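Local coordinates for putative glycosyltransferase (Mannosyltransferase) involved in glycosylating the PBCV-1 major capsid protein (Paramecium bursaria Chlorella virus 1, PDB 2P72) that probably transfers a sugar from a nucleotide-sugar donor, with manganese bound, as one domain of a larger viral protein thought to glycosylate the major capsid protein, at residues Leu55-Ser60 against Phe150-Lys155. Numbering follows the deposited sequence.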
# COMPACT_ATOMS: atom_id res chain seq x y z
N LEU A 55 10.19 -4.84 -9.68
CA LEU A 55 9.86 -5.20 -8.29
C LEU A 55 9.01 -4.13 -7.65
O LEU A 55 8.06 -4.44 -6.92
CB LEU A 55 11.13 -5.44 -7.48
CG LEU A 55 11.97 -6.65 -7.92
CD1 LEU A 55 13.28 -6.76 -7.13
CD2 LEU A 55 11.17 -7.95 -7.83
N HIS A 56 9.31 -2.87 -7.93
CA HIS A 56 8.44 -1.82 -7.47
C HIS A 56 7.05 -1.87 -8.11
O HIS A 56 6.05 -1.57 -7.45
CB HIS A 56 9.03 -0.43 -7.66
CG HIS A 56 8.19 0.64 -7.03
ND1 HIS A 56 7.01 1.10 -7.58
CD2 HIS A 56 8.32 1.28 -5.84
CE1 HIS A 56 6.47 2.00 -6.79
NE2 HIS A 56 7.24 2.13 -5.72
N PHE A 57 7.00 -2.24 -9.39
CA PHE A 57 5.72 -2.33 -10.10
C PHE A 57 4.93 -3.58 -9.68
O PHE A 57 3.73 -3.66 -9.90
CB PHE A 57 5.96 -2.37 -11.63
CG PHE A 57 5.96 -1.01 -12.28
CD1 PHE A 57 4.77 -0.42 -12.71
CD2 PHE A 57 7.15 -0.32 -12.48
CE1 PHE A 57 4.78 0.83 -13.31
CE2 PHE A 57 7.17 0.91 -13.07
CZ PHE A 57 5.98 1.51 -13.48
N ARG A 58 5.60 -4.54 -9.04
CA ARG A 58 4.97 -5.84 -8.79
C ARG A 58 3.69 -5.76 -7.99
O ARG A 58 2.81 -6.58 -8.17
CB ARG A 58 5.94 -6.86 -8.20
CG ARG A 58 5.51 -8.33 -8.41
CD ARG A 58 6.57 -9.32 -7.94
NE ARG A 58 6.32 -10.66 -8.48
CZ ARG A 58 6.13 -11.77 -7.75
NH1 ARG A 58 6.18 -11.72 -6.43
NH2 ARG A 58 5.88 -12.92 -8.36
N ARG A 59 3.55 -4.74 -7.16
CA ARG A 59 2.32 -4.53 -6.43
C ARG A 59 1.09 -4.47 -7.33
O ARG A 59 -0.02 -4.76 -6.87
CB ARG A 59 2.40 -3.27 -5.55
CG ARG A 59 2.40 -1.93 -6.27
CD ARG A 59 2.82 -0.82 -5.32
NE ARG A 59 4.23 -0.98 -5.00
CZ ARG A 59 4.88 -0.27 -4.08
NH1 ARG A 59 4.27 0.67 -3.39
NH2 ARG A 59 6.17 -0.51 -3.89
N SER A 60 1.28 -4.07 -8.59
CA SER A 60 0.16 -3.88 -9.51
C SER A 60 -0.21 -5.20 -10.19
O SER A 60 -1.31 -5.35 -10.71
CB SER A 60 0.44 -2.77 -10.54
OG SER A 60 0.37 -1.45 -9.94
N PHE A 150 12.55 5.82 -11.69
CA PHE A 150 12.19 6.03 -10.30
C PHE A 150 11.27 7.25 -10.19
O PHE A 150 11.51 8.25 -10.87
CB PHE A 150 13.47 6.21 -9.48
CG PHE A 150 13.24 6.63 -8.04
CD1 PHE A 150 13.25 5.68 -7.02
CD2 PHE A 150 13.08 7.98 -7.71
CE1 PHE A 150 13.07 6.06 -5.68
CE2 PHE A 150 12.89 8.36 -6.38
CZ PHE A 150 12.89 7.40 -5.36
N PRO A 151 10.24 7.20 -9.32
CA PRO A 151 9.84 6.12 -8.42
C PRO A 151 8.79 5.12 -8.96
O PRO A 151 7.99 4.63 -8.20
CB PRO A 151 9.30 6.89 -7.22
CG PRO A 151 8.63 8.11 -7.85
CD PRO A 151 9.42 8.41 -9.12
N TYR A 152 8.79 4.86 -10.26
CA TYR A 152 8.15 3.66 -10.81
C TYR A 152 6.63 3.67 -10.69
O TYR A 152 5.98 4.60 -11.20
CB TYR A 152 8.77 2.40 -10.18
CG TYR A 152 10.28 2.39 -10.18
CD1 TYR A 152 11.01 2.43 -11.36
CD2 TYR A 152 10.99 2.35 -8.97
CE1 TYR A 152 12.40 2.42 -11.36
CE2 TYR A 152 12.40 2.33 -8.95
CZ TYR A 152 13.09 2.37 -10.15
OH TYR A 152 14.47 2.36 -10.15
N GLU A 153 6.07 2.66 -10.03
CA GLU A 153 4.61 2.57 -9.91
C GLU A 153 4.04 3.82 -9.24
O GLU A 153 2.95 4.27 -9.59
CB GLU A 153 4.17 1.26 -9.23
CG GLU A 153 2.68 1.23 -8.78
CD GLU A 153 2.47 1.84 -7.38
OE1 GLU A 153 3.47 2.24 -6.76
OE2 GLU A 153 1.31 1.93 -6.89
N GLN A 154 4.78 4.38 -8.29
CA GLN A 154 4.32 5.55 -7.55
C GLN A 154 4.19 6.77 -8.49
O GLN A 154 3.22 7.53 -8.40
CB GLN A 154 5.27 5.79 -6.37
CG GLN A 154 5.04 6.98 -5.50
CD GLN A 154 5.98 6.93 -4.30
OE1 GLN A 154 5.75 6.16 -3.35
NE2 GLN A 154 7.08 7.68 -4.38
N LYS A 155 5.15 6.92 -9.41
CA LYS A 155 5.14 7.94 -10.47
C LYS A 155 4.00 7.69 -11.48
O LYS A 155 3.30 8.61 -11.90
CB LYS A 155 6.50 7.94 -11.20
CG LYS A 155 6.66 8.93 -12.37
CD LYS A 155 8.11 8.91 -12.98
CE LYS A 155 8.32 10.10 -13.94
NZ LYS A 155 9.74 10.37 -14.38
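Glu153, in the first turn of helix 153-164, drops its side chain as a knob into a hole formed by His56, Phe57, Arg59 and Ser60 of helix 52-69. The contact joins two helices of a GT-A-type glycosyltransferase domain, beside its UDP-glucose and manganese site. Packing is tight around this knob. CB of Glu153 lies over the face of Phe57, 4.2 Å from the ring centroid, and meets the edge of the His56 imidazole in the ring plane. With CG anti to the backbone N (chi1 167°) and chi2 bent, the Glu153 side chain crosses that of Arg59 at about a right angle, the carboxylate and guanidinium planes 29° apart and Glu153 CD 3.4 Å from Arg59 CD. Glu153 OE1 lies over a face of the Arg59 guanidinium, 3.7 Å from Arg59 NE, a long salt bridge of charge alone. The buried carboxylate instead finds direct partners in Thr122, hydrogen-bonded to OE1, and Lys125, salt-bridged to OE2. Arg59, a UDP-glucose-binding residue, makes a weak, long ion pair with Asp80 of the DxD motif. Pro151 O lies over one face of the His56 ring and Arg59 NH2 over the opposite face, both offset toward the rim. The looser, partly exposed side belongs to Tyr152, the N-cap residue. Its CB packs 3.6 Å from Phe57 CE2, and CD2 of its ring lies 3.6 Å from His56 CB, the two ring planes oblique at 45°, while the hydroxyl end leads away and bonds weakly to Glu52. Back on the buried side, His56 CE1 approaches Glu153 OE1 to 3.0 Å at the imidazole edge.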